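Local coordinates for protein LbpB B-lobe (Moraxella bovis, PDB 3UAQ) that probably binds host lactoferrin at the bacterial cell surface, as the N-terminal lobe of a lipoprotein of the transferrin-binding protein B family, at residues G169-F179 against H236-D245; Q198-M208 against S293-F301. All blocks are in the same frame, centred on the assembly; numbering follows the deposited sequence.

Interaction 1. Residues G169-F179 against H236-D245; sequences GVANYTGHWDF and HRAVFKADFD
Tyr-173 and Phe-240 face each other at the middle of a two-stranded antiparallel ladder between 170-179 and 236-243. Their backbones exchange two nearly straight bonds, Tyr-173 N to Phe-240 O and Phe-240 N to Tyr-173 O, both 2.9 Å. Ala-171 with Ala-242 and Gly-175 with Ala-238 repeat this hydrogen-bonded pattern, and Phe-244 N closes the far end on the carbonyl of Gly-169.

Apolar contacts gather on the face shared by these pairs. Tyr-173 CB meets Phe-240 CB at 3.7 Å, while Ala-242 CB, small enough to sit beside a ring, lies at the edge of the Tyr-173 ring, 3.6 Å from Tyr-173 CE2. The phenol OH bonds to the carbonyl of Ala-318.

At the other end the contact is aromatic. Trp-177 holds CG between its backbone N and carbonyl carbon (chi1 63°), which turns one face of the indole toward His-236, whose CB sits over the five-membered ring, 3.8 Å from its centroid. The imidazole edge points at the indole's six-membered ring, planes at 89°, and its face receives the edge of Phe-179; Glu-223 holds His-236 NE2. The backbone bonds join two adjacent antiparallel strands of the N-lobe beta barrel, ending in this aromatic cluster.

Interaction 2. Residues Q198-M208 against S293-F301; sequences QAFGGGSGYKM and SSFLEPNFF
Tyr-206 lies between Phe-300 and Pro-298, and this three-layered stack is the tight part of the contact. Phe-300 forms an offset stack on one face of the phenol ring, with centroids 3.9 Å apart and planes inclined by 15°. Tyr-206 CD2 lies over the centre of the phenylalanine ring. On the opposite face of the tyrosine, Pro-298 makes a CH-pi contact, its CB 3.9 Å from the ring centroid. Proline suits this place because its ring presents a compact apolar surface to the phenol face. Tyr-206 reaches between the two with CG anti to its carbonyl carbon (chi1 -75°), from a type I turn over Ser-204 to Lys-207. The flexible Met-208 fills in at the edge of Phe-300, Met-208 CG lying 3.8 Å from Phe-300 CE2.

Toward Gln-198 the packing is looser and more exposed. Phe-200 turns an edge toward the face of Phe-295 in an offset edge-to-face pair, centroids 5.3 Å apart and planes at 72°, while Phe-200 CZ approaches Pro-298 CB at 4.1 Å. Phe-295 also rests its CE1 near Gln-198 O, 3.5 Å away, and the exposed glutamine lays its aliphatic CB by the same ring. No hydrogen bond joins the two segments, so rings and apolar carbons carry the contact. Within 293-301, Ser-294 OG accepts from Glu-297 N in an ST motif.

Both segments are barrel loops. Segment 198-208 lies between strands 170-184 and 236-243; the loop holding 293-301 follows strand 281-288 and precedes strand 305-314. Arg-187 touches both Tyr-206 and Phe-300, Phe-300 reaches Thr-181 of strand 170-184, and Phe-301 packs on Arg-270 and Tyr-271 of strand 266-278.

From the N terminus, strand 170-184 comes first, then the loop segment 198-208, then strand 236-243, and last the loop segment 293-301. Interaction 1 therefore closes the long connection between two adjacent barrel strands. Interaction 2 starts inside that connection and ends beyond it, so the two contacts cross rather than nest. Its own closure spans strands 236-243, 248-257, 266-278 and 281-288, bringing two loops that follow different barrel strands against each other. The contacts meet at Phe-179, whose CZ packs against Met-208 CE at 3.4 Å and against Phe-301 CZ at 3.7 Å. Strand 170-184 is thereby in contact with both loops at Phe-179.

Interaction 1. Residues G169-F179 against H236-D245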
# COMPACT_ATOMS: atom_id res chain seq x y z
N GLY A 169 -0.13 -22.41 24.45
CA GLY A 169 1.08 -23.10 24.04
C GLY A 169 2.29 -22.20 23.79
O GLY A 169 2.55 -21.28 24.55
N VAL A 170 3.03 -22.49 22.72
CA VAL A 170 4.18 -21.68 22.32
C VAL A 170 4.18 -21.43 20.81
O VAL A 170 4.00 -22.35 20.01
CB VAL A 170 5.52 -22.36 22.71
CG1 VAL A 170 6.70 -21.58 22.11
CG2 VAL A 170 5.64 -22.48 24.23
N ALA A 171 4.39 -20.18 20.41
CA ALA A 171 4.35 -19.80 19.00
C ALA A 171 5.51 -18.90 18.59
O ALA A 171 6.15 -18.28 19.44
CB ALA A 171 3.02 -19.13 18.66
N ASN A 172 5.80 -18.85 17.29
CA ASN A 172 6.86 -18.00 16.77
C ASN A 172 6.34 -16.96 15.78
O ASN A 172 5.50 -17.27 14.92
CB ASN A 172 7.96 -18.83 16.11
CG ASN A 172 8.92 -19.42 17.12
OD1 ASN A 172 8.79 -19.20 18.33
ND2 ASN A 172 9.89 -20.19 16.63
N TYR A 173 6.84 -15.74 15.91
CA TYR A 173 6.41 -14.66 15.03
C TYR A 173 7.58 -14.10 14.25
O TYR A 173 8.74 -14.17 14.69
CB TYR A 173 5.76 -13.54 15.84
CG TYR A 173 4.53 -13.94 16.62
CD1 TYR A 173 3.26 -13.62 16.15
CD2 TYR A 173 4.63 -14.61 17.82
CE1 TYR A 173 2.12 -13.97 16.86
CE2 TYR A 173 3.50 -14.97 18.54
CZ TYR A 173 2.25 -14.65 18.06
OH TYR A 173 1.13 -15.01 18.79
N THR A 174 7.27 -13.54 13.09
CA THR A 174 8.24 -12.79 12.32
C THR A 174 7.54 -11.60 11.64
O THR A 174 6.37 -11.68 11.27
CB THR A 174 8.98 -13.68 11.29
OG1 THR A 174 9.57 -12.86 10.28
CG2 THR A 174 8.02 -14.67 10.64
N GLY A 175 8.27 -10.50 11.51
CA GLY A 175 7.73 -9.29 10.93
C GLY A 175 8.78 -8.19 10.85
O GLY A 175 9.90 -8.41 10.38
N HIS A 176 8.42 -7.00 11.32
CA HIS A 176 9.30 -5.86 11.16
C HIS A 176 9.16 -4.86 12.30
O HIS A 176 8.33 -5.02 13.19
CB HIS A 176 8.99 -5.15 9.85
CG HIS A 176 7.79 -4.26 9.93
ND1 HIS A 176 6.52 -4.73 10.16
CD2 HIS A 176 7.68 -2.91 9.83
CE1 HIS A 176 5.67 -3.72 10.18
NE2 HIS A 176 6.35 -2.60 9.99
N TRP A 177 9.99 -3.82 12.24
CA TRP A 177 9.90 -2.68 13.15
C TRP A 177 10.32 -1.40 12.42
O TRP A 177 11.00 -1.47 11.39
CB TRP A 177 10.77 -2.90 14.40
CG TRP A 177 12.25 -3.02 14.10
CD1 TRP A 177 12.86 -4.02 13.40
CD2 TRP A 177 13.29 -2.12 14.51
NE1 TRP A 177 14.22 -3.79 13.34
CE2 TRP A 177 14.51 -2.63 14.01
CE3 TRP A 177 13.31 -0.92 15.24
CZ2 TRP A 177 15.73 -2.00 14.22
CZ3 TRP A 177 14.53 -0.28 15.44
CH2 TRP A 177 15.73 -0.83 14.94
N ASP A 178 9.90 -0.26 12.95
CA ASP A 178 10.30 1.05 12.45
C ASP A 178 10.66 1.92 13.65
O ASP A 178 10.27 1.61 14.79
CB ASP A 178 9.16 1.72 11.68
CG ASP A 178 8.91 1.06 10.33
OD1 ASP A 178 9.72 1.27 9.40
OD2 ASP A 178 7.88 0.36 10.19
N PHE A 179 11.37 3.01 13.40
CA PHE A 179 11.81 3.87 14.49
C PHE A 179 12.00 5.33 14.06
O PHE A 179 12.25 5.63 12.88
CB PHE A 179 13.13 3.36 15.05
CG PHE A 179 14.28 3.50 14.11
CD1 PHE A 179 14.56 2.52 13.18
CD2 PHE A 179 15.08 4.64 14.13
CE1 PHE A 179 15.62 2.65 12.29
CE2 PHE A 179 16.15 4.78 13.25
CZ PHE A 179 16.42 3.78 12.33
N HIS A 236 14.31 -3.63 8.02
CA HIS A 236 14.27 -3.76 9.47
C HIS A 236 13.46 -4.98 9.91
O HIS A 236 12.23 -5.01 9.81
CB HIS A 236 13.76 -2.46 10.10
CG HIS A 236 14.56 -1.26 9.69
ND1 HIS A 236 14.33 -0.59 8.51
CD2 HIS A 236 15.63 -0.66 10.27
CE1 HIS A 236 15.20 0.40 8.39
NE2 HIS A 236 16.00 0.38 9.45
N ARG A 237 14.18 -5.99 10.38
CA ARG A 237 13.58 -7.29 10.64
C ARG A 237 13.19 -7.45 12.10
O ARG A 237 13.92 -7.01 13.00
CB ARG A 237 14.54 -8.41 10.24
CG ARG A 237 14.01 -9.81 10.51
CD ARG A 237 14.91 -10.87 9.88
NE ARG A 237 14.12 -11.91 9.23
CZ ARG A 237 14.10 -13.19 9.60
NH1 ARG A 237 14.85 -13.60 10.62
NH2 ARG A 237 13.35 -14.06 8.95
N ALA A 238 12.04 -8.07 12.34
CA ALA A 238 11.59 -8.35 13.71
C ALA A 238 11.32 -9.84 13.85
O ALA A 238 10.73 -10.45 12.97
CB ALA A 238 10.34 -7.54 14.04
N VAL A 239 11.78 -10.42 14.95
CA VAL A 239 11.51 -11.83 15.23
C VAL A 239 11.05 -11.99 16.68
O VAL A 239 11.59 -11.34 17.58
CB VAL A 239 12.74 -12.72 14.95
CG1 VAL A 239 13.04 -13.63 16.13
CG2 VAL A 239 12.52 -13.53 13.68
N PHE A 240 10.06 -12.84 16.91
CA PHE A 240 9.50 -12.97 18.25
C PHE A 240 9.27 -14.43 18.64
O PHE A 240 8.99 -15.27 17.78
CB PHE A 240 8.17 -12.21 18.37
CG PHE A 240 8.25 -10.79 17.90
CD1 PHE A 240 7.95 -10.46 16.59
CD2 PHE A 240 8.63 -9.78 18.78
CE1 PHE A 240 8.02 -9.14 16.15
CE2 PHE A 240 8.71 -8.46 18.35
CZ PHE A 240 8.40 -8.14 17.03
N LYS A 241 9.40 -14.71 19.93
CA LYS A 241 9.01 -16.00 20.48
C LYS A 241 8.03 -15.79 21.62
O LYS A 241 8.34 -15.09 22.59
CB LYS A 241 10.22 -16.81 20.95
CG LYS A 241 9.83 -18.16 21.52
CD LYS A 241 10.48 -19.32 20.75
CE LYS A 241 11.79 -19.73 21.40
NZ LYS A 241 11.59 -19.86 22.88
N ALA A 242 6.85 -16.37 21.49
CA ALA A 242 5.81 -16.26 22.50
C ALA A 242 5.63 -17.57 23.27
O ALA A 242 5.23 -18.59 22.70
CB ALA A 242 4.49 -15.82 21.88
N ASP A 243 5.94 -17.53 24.56
CA ASP A 243 5.67 -18.66 25.45
C ASP A 243 4.47 -18.32 26.32
O ASP A 243 4.60 -17.65 27.35
CB ASP A 243 6.89 -18.95 26.32
CG ASP A 243 6.81 -20.30 27.01
OD1 ASP A 243 5.69 -20.87 27.10
OD2 ASP A 243 7.85 -20.80 27.48
N PHE A 244 3.29 -18.77 25.89
CA PHE A 244 2.04 -18.48 26.61
C PHE A 244 1.95 -19.28 27.90
O PHE A 244 1.14 -18.97 28.78
CB PHE A 244 0.83 -18.77 25.72
CG PHE A 244 0.83 -18.01 24.43
CD1 PHE A 244 0.64 -16.63 24.41
CD2 PHE A 244 1.02 -18.67 23.22
CE1 PHE A 244 0.64 -15.93 23.22
CE2 PHE A 244 1.01 -17.97 22.02
CZ PHE A 244 0.83 -16.60 22.02
N ASP A 245 2.78 -20.30 28.02
CA ASP A 245 2.83 -21.10 29.24
C ASP A 245 3.69 -20.42 30.30
O ASP A 245 3.26 -20.25 31.44
CB ASP A 245 3.34 -22.51 28.94
CG ASP A 245 2.43 -23.28 28.01
OD1 ASP A 245 1.27 -22.84 27.82
OD2 ASP A 245 2.86 -24.32 27.48

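Interaction 2. Residues Q198-M208 against S293-F301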
# COMPACT_ATOMS: atom_id res chain seq x y z
N GLN A 198 35.83 18.55 14.41
CA GLN A 198 35.12 17.44 13.76
C GLN A 198 33.99 16.81 14.58
O GLN A 198 34.24 16.07 15.54
CB GLN A 198 36.12 16.37 13.34
CG GLN A 198 36.63 16.57 11.93
CD GLN A 198 35.52 16.50 10.89
OE1 GLN A 198 35.00 15.42 10.59
NE2 GLN A 198 35.14 17.65 10.34
N ALA A 199 32.76 17.10 14.18
CA ALA A 199 31.57 16.60 14.85
C ALA A 199 30.41 16.46 13.87
O ALA A 199 30.44 17.03 12.78
CB ALA A 199 31.16 17.50 16.02
N PHE A 200 29.40 15.71 14.29
CA PHE A 200 28.16 15.55 13.52
C PHE A 200 27.06 14.95 14.41
O PHE A 200 27.31 14.62 15.57
CB PHE A 200 28.40 14.65 12.30
CG PHE A 200 28.79 13.23 12.64
CD1 PHE A 200 27.86 12.20 12.55
CD2 PHE A 200 30.09 12.93 13.03
CE1 PHE A 200 28.23 10.89 12.86
CE2 PHE A 200 30.45 11.63 13.34
CZ PHE A 200 29.52 10.61 13.25
N GLY A 201 25.86 14.84 13.87
CA GLY A 201 24.76 14.14 14.53
C GLY A 201 23.78 13.69 13.46
O GLY A 201 22.58 13.48 13.72
N GLY A 202 24.31 13.54 12.24
CA GLY A 202 23.51 13.55 11.03
C GLY A 202 23.24 12.24 10.31
O GLY A 202 22.60 11.32 10.84
N GLY A 203 23.76 12.14 9.09
CA GLY A 203 23.33 11.10 8.18
C GLY A 203 24.36 10.65 7.17
O GLY A 203 24.26 10.95 5.99
N SER A 204 25.36 9.92 7.65
CA SER A 204 26.34 9.23 6.81
C SER A 204 27.15 8.39 7.76
O SER A 204 27.26 7.18 7.59
CB SER A 204 27.24 10.20 6.06
OG SER A 204 26.59 10.68 4.90
N GLY A 205 27.70 9.04 8.79
CA GLY A 205 28.32 8.32 9.88
C GLY A 205 27.30 7.37 10.45
O GLY A 205 27.64 6.30 10.95
N TYR A 206 26.03 7.75 10.35
CA TYR A 206 24.94 6.95 10.88
C TYR A 206 24.27 6.10 9.81
O TYR A 206 23.29 5.39 10.10
CB TYR A 206 23.90 7.85 11.55
CG TYR A 206 24.34 8.38 12.90
CD1 TYR A 206 24.98 9.61 13.02
CD2 TYR A 206 24.11 7.66 14.06
CE1 TYR A 206 25.38 10.11 14.25
CE2 TYR A 206 24.51 8.14 15.30
CZ TYR A 206 25.14 9.37 15.39
OH TYR A 206 25.53 9.85 16.63
N LYS A 207 24.79 6.15 8.58
CA LYS A 207 24.19 5.45 7.44
C LYS A 207 22.75 5.91 7.20
O LYS A 207 21.89 5.11 6.79
CB LYS A 207 24.24 3.93 7.60
CG LYS A 207 25.60 3.38 8.04
CD LYS A 207 26.73 3.89 7.17
CE LYS A 207 28.09 3.62 7.80
NZ LYS A 207 29.19 4.38 7.15
N MET A 208 22.49 7.19 7.47
CA MET A 208 21.19 7.79 7.21
C MET A 208 21.29 8.75 6.03
O MET A 208 22.37 9.25 5.73
CB MET A 208 20.70 8.55 8.45
CG MET A 208 20.24 7.66 9.60
SD MET A 208 18.60 6.94 9.30
CE MET A 208 18.53 5.72 10.60
N SER A 293 28.51 4.21 21.44
CA SER A 293 28.57 5.15 20.32
C SER A 293 29.84 5.98 20.43
O SER A 293 30.16 6.52 21.49
CB SER A 293 27.36 6.08 20.30
OG SER A 293 27.62 7.20 19.48
N SER A 294 30.57 6.05 19.32
CA SER A 294 31.77 6.86 19.25
C SER A 294 31.75 7.61 17.93
O SER A 294 30.82 7.46 17.15
CB SER A 294 33.02 5.99 19.33
OG SER A 294 33.24 5.28 18.13
N PHE A 295 32.78 8.42 17.70
CA PHE A 295 32.87 9.18 16.47
C PHE A 295 33.10 8.25 15.27
O PHE A 295 32.63 8.51 14.16
CB PHE A 295 34.00 10.21 16.58
CG PHE A 295 34.16 11.05 15.35
CD1 PHE A 295 33.44 12.22 15.20
CD2 PHE A 295 35.03 10.68 14.34
CE1 PHE A 295 33.59 13.01 14.07
CE2 PHE A 295 35.18 11.46 13.20
CZ PHE A 295 34.46 12.63 13.07
N LEU A 296 33.83 7.16 15.51
CA LEU A 296 34.13 6.21 14.45
C LEU A 296 33.19 5.01 14.52
O LEU A 296 33.06 4.26 13.56
CB LEU A 296 35.60 5.77 14.54
CG LEU A 296 36.58 6.94 14.44
CD1 LEU A 296 37.83 6.73 15.29
CD2 LEU A 296 36.96 7.23 12.99
N GLU A 297 32.53 4.84 15.67
CA GLU A 297 31.43 3.89 15.81
C GLU A 297 30.22 4.61 16.39
O GLU A 297 29.90 4.44 17.57
CB GLU A 297 31.84 2.73 16.72
CG GLU A 297 33.23 2.16 16.45
CD GLU A 297 33.24 0.65 16.26
OE1 GLU A 297 32.16 0.06 16.09
OE2 GLU A 297 34.35 0.07 16.29
N PRO A 298 29.56 5.43 15.57
CA PRO A 298 28.36 6.13 16.03
C PRO A 298 27.17 5.19 16.09
O PRO A 298 27.07 4.29 15.25
CB PRO A 298 28.15 7.19 14.95
CG PRO A 298 28.74 6.59 13.72
CD PRO A 298 29.92 5.78 14.18
N ASN A 299 26.28 5.41 17.05
CA ASN A 299 25.17 4.48 17.26
C ASN A 299 23.97 5.16 17.90
O ASN A 299 24.03 5.60 19.05
CB ASN A 299 25.66 3.33 18.15
CG ASN A 299 24.67 2.17 18.22
OD1 ASN A 299 23.48 2.34 18.00
ND2 ASN A 299 25.17 0.98 18.52
N PHE A 300 22.87 5.23 17.15
CA PHE A 300 21.61 5.76 17.64
C PHE A 300 21.00 4.89 18.73
O PHE A 300 20.19 5.35 19.52
CB PHE A 300 20.60 5.84 16.50
CG PHE A 300 20.81 6.98 15.55
CD1 PHE A 300 21.10 8.25 16.02
CD2 PHE A 300 20.72 6.79 14.18
CE1 PHE A 300 21.29 9.31 15.14
CE2 PHE A 300 20.91 7.84 13.30
CZ PHE A 300 21.20 9.10 13.78
N PHE A 301 21.42 3.63 18.76
CA PHE A 301 20.72 2.59 19.51
C PHE A 301 21.52 2.04 20.69
O PHE A 301 21.68 0.82 20.83
CB PHE A 301 20.35 1.47 18.54
CG PHE A 301 19.93 1.97 17.19
CD1 PHE A 301 18.65 2.49 17.00
CD2 PHE A 301 20.81 1.96 16.12
CE1 PHE A 301 18.25 2.97 15.75
CE2 PHE A 301 20.42 2.44 14.87
CZ PHE A 301 19.13 2.95 14.69